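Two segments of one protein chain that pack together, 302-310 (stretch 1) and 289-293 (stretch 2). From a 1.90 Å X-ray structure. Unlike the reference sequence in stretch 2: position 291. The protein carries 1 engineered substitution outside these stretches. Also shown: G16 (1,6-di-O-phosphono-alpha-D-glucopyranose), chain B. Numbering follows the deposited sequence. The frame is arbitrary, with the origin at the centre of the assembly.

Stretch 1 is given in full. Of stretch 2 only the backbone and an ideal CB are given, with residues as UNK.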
ATOM      1  N   ARG A 302      15.418   7.315  15.485  1.00 16.52           N
ATOM      2  CA  ARG A 302      15.890   6.276  14.542  1.00 15.52           C
ATOM      3  C   ARG A 302      14.679   5.693  13.830  1.00 15.42           C
ATOM      4  O   ARG A 302      13.699   5.337  14.452  1.00 16.53           O
ATOM      5  CB  ARG A 302      16.594   5.109  15.257  1.00 16.18           C
ATOM      6  CG  ARG A 302      17.713   5.580  16.212  1.00 17.30           C
ATOM      7  CD  ARG A 302      18.846   6.272  15.408  1.00 18.88           C
ATOM      8  NE  ARG A 302      19.952   6.651  16.283  1.00 20.98           N
ATOM      9  CZ  ARG A 302      21.097   7.195  15.851  1.00 26.21           C
ATOM     10  NH1 ARG A 302      21.281   7.483  14.549  1.00 23.72           N
ATOM     11  NH2 ARG A 302      22.043   7.491  16.758  1.00 24.74           N
ATOM     12  N   LEU A 303      14.798   5.583  12.538  1.00 15.78           N
ATOM     13  CA  LEU A 303      13.676   5.200  11.701  1.00 15.73           C
ATOM     14  C   LEU A 303      13.799   3.742  11.318  1.00 15.75           C
ATOM     15  O   LEU A 303      14.877   3.306  10.933  1.00 15.49           O
ATOM     16  CB  LEU A 303      13.662   6.062  10.389  1.00 14.85           C
ATOM     17  CG  LEU A 303      12.603   5.677   9.322  1.00 15.01           C
ATOM     18  CD1 LEU A 303      11.165   5.827   9.864  1.00 14.07           C
ATOM     19  CD2 LEU A 303      12.929   6.492   8.028  1.00 17.24           C
ATOM     20  N   LEU A 304      12.680   2.995  11.402  1.00 16.36           N
ATOM     21  CA  LEU A 304      12.638   1.612  10.964  1.00 15.71           C
ATOM     22  C   LEU A 304      11.605   1.510   9.904  1.00 16.33           C
ATOM     23  O   LEU A 304      10.458   1.191  10.217  1.00 16.64           O
ATOM     24  CB  LEU A 304      12.389   0.573  12.080  1.00 15.05           C
ATOM     25  CG  LEU A 304      13.491   0.601  13.196  1.00 17.20           C
ATOM     26  CD1 LEU A 304      12.910   0.184  14.589  1.00 16.69           C
ATOM     27  CD2 LEU A 304      14.644  -0.277  12.786  1.00 18.13           C
ATOM     28  N   ASP A 305      12.033   1.675   8.648  1.00 15.76           N
ATOM     29  CA  ASP A 305      11.022   1.914   7.571  1.00 15.99           C
ATOM     30  C   ASP A 305      10.579   0.622   6.868  1.00 15.97           C
ATOM     31  O   ASP A 305      10.866  -0.467   7.373  1.00 14.89           O
ATOM     32  CB  ASP A 305      11.567   2.952   6.552  1.00 16.23           C
ATOM     33  CG  ASP A 305      12.779   2.403   5.702  1.00 20.12           C
ATOM     34  OD1 ASP A 305      13.123   1.179   5.710  1.00 16.00           O
ATOM     35  OD2 ASP A 305      13.381   3.219   4.959  1.00 19.71           O
ATOM     36  N   GLY A 306       9.911   0.729   5.697  1.00 14.06           N
ATOM     37  CA  GLY A 306       9.423  -0.503   5.014  1.00 14.70           C
ATOM     38  C   GLY A 306      10.446  -1.578   4.728  1.00 14.87           C
ATOM     39  O   GLY A 306      10.156  -2.799   4.827  1.00 13.61           O
ATOM     40  N   ASP A 307      11.657  -1.162   4.334  1.00 15.17           N
ATOM     41  CA  ASP A 307      12.702  -2.175   4.082  1.00 15.42           C
ATOM     42  C   ASP A 307      13.215  -2.834   5.321  1.00 15.76           C
ATOM     43  O   ASP A 307      13.656  -3.987   5.288  1.00 16.92           O
ATOM     44  CB  ASP A 307      13.824  -1.541   3.303  1.00 16.47           C
ATOM     45  CG  ASP A 307      13.328  -1.122   1.943  1.00 20.52           C
ATOM     46  OD1 ASP A 307      12.995  -2.012   1.109  1.00 21.17           O
ATOM     47  OD2 ASP A 307      13.183   0.103   1.714  1.00 20.83           O
ATOM     48  N   ARG A 308      13.164  -2.126   6.440  1.00 14.23           N
ATOM     49  CA  ARG A 308      13.440  -2.776   7.740  1.00 16.08           C
ATOM     50  C   ARG A 308      12.414  -3.836   8.082  1.00 14.72           C
ATOM     51  O   ARG A 308      12.806  -4.853   8.649  1.00 16.65           O
ATOM     52  CB  ARG A 308      13.427  -1.798   8.958  1.00 14.94           C
ATOM     53  CG  ARG A 308      14.544  -0.819   8.834  1.00 16.84           C
ATOM     54  CD  ARG A 308      15.812  -1.521   9.382  1.00 16.91           C
ATOM     55  NE  ARG A 308      16.865  -0.545   9.287  1.00 18.79           N
ATOM     56  CZ  ARG A 308      18.073  -0.616   9.810  1.00 18.53           C
ATOM     57  NH1 ARG A 308      18.473  -1.740  10.432  1.00 16.69           N
ATOM     58  NH2 ARG A 308      18.901   0.428   9.647  1.00 19.40           N
ATOM     59  N   ILE A 309      11.146  -3.580   7.760  1.00 13.62           N
ATOM     60  CA  ILE A 309      10.093  -4.604   7.961  1.00 15.75           C
ATOM     61  C   ILE A 309      10.331  -5.790   7.012  1.00 15.27           C
ATOM     62  O   ILE A 309      10.270  -6.943   7.436  1.00 13.90           O
ATOM     63  CB  ILE A 309       8.641  -4.005   7.784  1.00 15.36           C
ATOM     64  CG1 ILE A 309       8.472  -2.835   8.815  1.00 15.93           C
ATOM     65  CG2 ILE A 309       7.589  -5.103   8.068  1.00 15.34           C
ATOM     66  CD1 ILE A 309       7.183  -2.027   8.666  1.00 17.54           C
ATOM     67  N   ALA A 310      10.583  -5.502   5.730  1.00 14.29           N
ATOM     68  CA  ALA A 310      10.823  -6.579   4.738  1.00 15.51           C
ATOM     69  C   ALA A 310      11.980  -7.481   5.256  1.00 16.45           C
ATOM     70  O   ALA A 310      11.911  -8.736   5.221  1.00 15.90           O
ATOM     71  CB  ALA A 310      11.199  -5.946   3.416  1.00 14.42           C
ATOM     72  N   UNK A 289      -0.060   1.973   5.068  1.00 15.45           N
ATOM     73  CA  UNK A 289       1.410   2.065   5.237  1.00 14.53           C
ATOM     74  C   UNK A 289       1.675   1.973   6.722  1.00 15.53           C
ATOM     75  O   UNK A 289       0.899   2.532   7.524  1.00 13.98           O
ATOM     76  CB  UNK A 289       1.987   3.355   4.650  1.00 14.53           C
ATOM     77  N   UNK A 290       2.801   1.342   7.084  1.00 14.68           N
ATOM     78  CA  UNK A 290       3.266   1.453   8.478  1.00 14.48           C
ATOM     79  C   UNK A 290       4.794   1.640   8.480  1.00 15.16           C
ATOM     80  O   UNK A 290       5.486   0.965   7.728  1.00 14.15           O
ATOM     81  CB  UNK A 290       2.870   0.217   9.289  1.00 14.48           C
ATOM     82  N   UNK A 291       5.293   2.567   9.280  1.00 14.87           N
ATOM     83  CA  UNK A 291       6.659   2.397   9.813  1.00 16.84           C
ATOM     84  C   UNK A 291       6.877   2.528  11.224  1.00 16.10           C
ATOM     85  O   UNK A 291       6.023   2.999  11.912  1.00 18.28           O
ATOM     86  CB  UNK A 291       7.606   3.400   9.151  1.00 16.84           C
ATOM     87  N   UNK A 292       8.045   2.083  11.642  1.00 15.03           N
ATOM     88  CA  UNK A 292       8.376   2.034  13.058  1.00 15.07           C
ATOM     89  C   UNK A 292       9.482   3.017  13.308  1.00 14.96           C
ATOM     90  O   UNK A 292      10.220   3.360  12.374  1.00 15.52           O
ATOM     91  CB  UNK A 292       8.780   0.626  13.501  1.00 15.07           C
ATOM     92  N   UNK A 293       9.681   3.409  14.581  1.00 15.89           N
ATOM     93  CA  UNK A 293      10.743   4.337  14.927  1.00 15.14           C
ATOM     94  C   UNK A 293      10.788   4.406  16.445  1.00 15.76           C
ATOM     95  O   UNK A 293       9.876   3.935  17.145  1.00 16.05           O
ATOM     96  CB  UNK A 293      10.521   5.716  14.303  1.00 15.14           C
TER
HETATM   97  C1  G16 B 601       0.614   5.058  -3.416  1.00 19.76           C
HETATM   98  C2  G16 B 601       0.983   3.676  -3.945  1.00 27.33           C
HETATM   99  C3  G16 B 601       2.431   3.300  -3.493  1.00 24.16           C
HETATM  100  C4  G16 B 601       3.487   4.318  -3.887  1.00 22.73           C
HETATM  101  C5  G16 B 601       3.066   5.670  -3.326  1.00 22.52           C
HETATM  102  C6  G16 B 601       3.846   6.848  -3.862  1.00 20.51           C
HETATM  103  O1  G16 B 601       0.615   5.022  -1.985  1.00 20.16           O
HETATM  104  O2  G16 B 601       0.039   2.627  -3.567  1.00 31.53           O
HETATM  105  O3  G16 B 601       2.676   2.032  -3.958  1.00 27.54           O
HETATM  106  O4  G16 B 601       4.859   4.041  -3.361  1.00 22.37           O
HETATM  107  O5  G16 B 601       1.738   6.041  -3.767  1.00 20.78           O
HETATM  108  O6  G16 B 601       3.647   6.865  -5.347  1.00 16.99           O
HETATM  109  P   G16 B 601       4.280   8.092  -6.199  1.00 16.36           P
HETATM  110  O1P G16 B 601       5.773   8.236  -5.824  1.00 15.51           O
HETATM  111  O2P G16 B 601       3.543   9.387  -5.781  1.00 16.18           O
HETATM  112  O3P G16 B 601       3.991   7.837  -7.694  1.00 18.19           O
HETATM  113  P'  G16 B 601      -0.709   5.368  -1.085  1.00 18.22           P
HETATM  114  O1X G16 B 601      -1.953   4.847  -1.854  1.00 17.73           O
HETATM  115  O2X G16 B 601      -0.837   6.925  -1.047  1.00 17.83           O
HETATM  116  O3X G16 B 601      -0.463   4.894   0.306  1.00 18.11           O

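Position 289 lies beyond the reach of stretch 1: no atom of that stretch comes within 5.5 Å of its ideal CB. What is visible nearby is the bis-phosphorylated sugar, with a phosphate on the side to which the CB leads, and a long basic side chain could exploit it. The residue is Arg289. Its extended chain carries the guanidinium to the ligand, where NE donates to G16 O3X at 3.0 Å and NH2 to G16 O1 at 3.2 Å.

Position 290 has extended backbone angles (-138/135) and a CB directed sideways. Its nearest neighbor in stretch 1 is the tip of Ile309, with CD1 4.9 Å from the ideal CB, a gap that suits an apolar chain; valine, isoleucine or leucine could each help fill it. Ile290 is found, and its CG2 lies 4.0 Å from Ile309 CD1. Ile309 CD1 also sits 3.6 Å from Ile290 O, a carbonyl to which a methyl group can offer no hydrogen bond.

At position 291 the CB points toward stretch 1, 3.8 Å from Leu304 O and 4.0 Å from Asp305 CA, with Leu303 CD1 4.4 Å away. A carbonyl so close to the CB could accept from a small hydroxyl, but the methyl of Leu303 favors an aliphatic chain, and valine, leucine or isoleucine are all plausible. The deposited residue is Leu291, where the reference sequence has valine. Its CG packs 3.9 Å from Leu303 CD1, and its CD1 approaches Asp305 CB at 4.4 Å.

Position 292 is tied to Leu304 by an antiparallel pair of backbone hydrogen bonds: its N donates to Leu304 O (2.9 Å), and Leu304 N donates to its O (2.7 Å). These bonds are made by the backbone and suit any residue but proline. The CB shares a sheet face with that of Leu304, which favors an apolar surface, and the strand backbone readily takes beta-branched or aromatic residues. Tyr292 sets its CB 3.7 Å from Leu304 CB, while its ring leads away and its hydroxyl bonds elsewhere in the structure.

Position 293 pairs with Leu303 without hydrogen bonds, their side chains sharing a sheet face. The ideal CB is tight against Arg302 O, at 3.2 Å, but the space beyond it is free of stretch 1, so a large side chain can fit if it turns outward. Tyr293 does so, its p rotamer (chi1 48°) leading the ring away. Its CA makes a CA-H...O contact with Arg302 O at 3.2 Å.

Stretch 2 289-293: RILYY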
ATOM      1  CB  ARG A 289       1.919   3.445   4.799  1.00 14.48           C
ATOM      2  CG  ARG A 289       1.782   3.697   3.308  1.00 15.11           C
ATOM      3  CD  ARG A 289       2.406   5.077   3.026  1.00 15.43           C
ATOM      4  NE  ARG A 289       2.143   5.482   1.628  1.00 15.49           N
ATOM      5  CZ  ARG A 289       2.739   6.519   1.052  1.00 17.30           C
ATOM      6  NH1 ARG A 289       3.589   7.258   1.755  1.00 14.99           N
ATOM      7  NH2 ARG A 289       2.438   6.885  -0.175  1.00 17.22           N
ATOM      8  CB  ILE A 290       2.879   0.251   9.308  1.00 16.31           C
ATOM      9  CG1 ILE A 290       3.317   0.446  10.794  1.00 19.26           C
ATOM     10  CG2 ILE A 290       3.294  -1.064   8.652  1.00 14.63           C
ATOM     11  CD1 ILE A 290       2.638  -0.510  11.717  1.00 20.01           C
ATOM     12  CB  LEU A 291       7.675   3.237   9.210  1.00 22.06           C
ATOM     13  CG  LEU A 291       7.670   4.544   8.696  1.00 25.34           C
ATOM     14  CD1 LEU A 291       7.338   3.859   7.353  1.00 18.51           C
ATOM     15  CD2 LEU A 291       6.704   5.352   9.539  1.00 19.28           C
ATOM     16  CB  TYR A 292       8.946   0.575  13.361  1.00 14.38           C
ATOM     17  CG  TYR A 292       7.857  -0.361  13.947  1.00 14.94           C
ATOM     18  CD1 TYR A 292       6.881  -0.952  13.079  1.00 14.00           C
ATOM     19  CD2 TYR A 292       7.800  -0.604  15.332  1.00 14.23           C
ATOM     20  CE1 TYR A 292       5.861  -1.796  13.584  1.00 13.98           C
ATOM     21  CE2 TYR A 292       6.819  -1.496  15.881  1.00 13.92           C
ATOM     22  CZ  TYR A 292       5.845  -2.064  14.992  1.00 14.76           C
ATOM     23  OH  TYR A 292       4.899  -2.972  15.454  1.00 15.33           O
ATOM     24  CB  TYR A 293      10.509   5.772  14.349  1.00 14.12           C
ATOM     25  CG  TYR A 293       9.111   6.302  14.605  1.00 15.34           C
ATOM     26  CD1 TYR A 293       8.816   7.171  15.747  1.00 15.46           C
ATOM     27  CD2 TYR A 293       8.070   5.962  13.709  1.00 15.15           C
ATOM     28  CE1 TYR A 293       7.509   7.651  15.933  1.00 16.33           C
ATOM     29  CE2 TYR A 293       6.780   6.458  13.889  1.00 15.69           C
ATOM     30  CZ  TYR A 293       6.500   7.279  15.021  1.00 18.06           C
ATOM     31  OH  TYR A 293       5.201   7.765  15.150  1.00 16.83           O
TER
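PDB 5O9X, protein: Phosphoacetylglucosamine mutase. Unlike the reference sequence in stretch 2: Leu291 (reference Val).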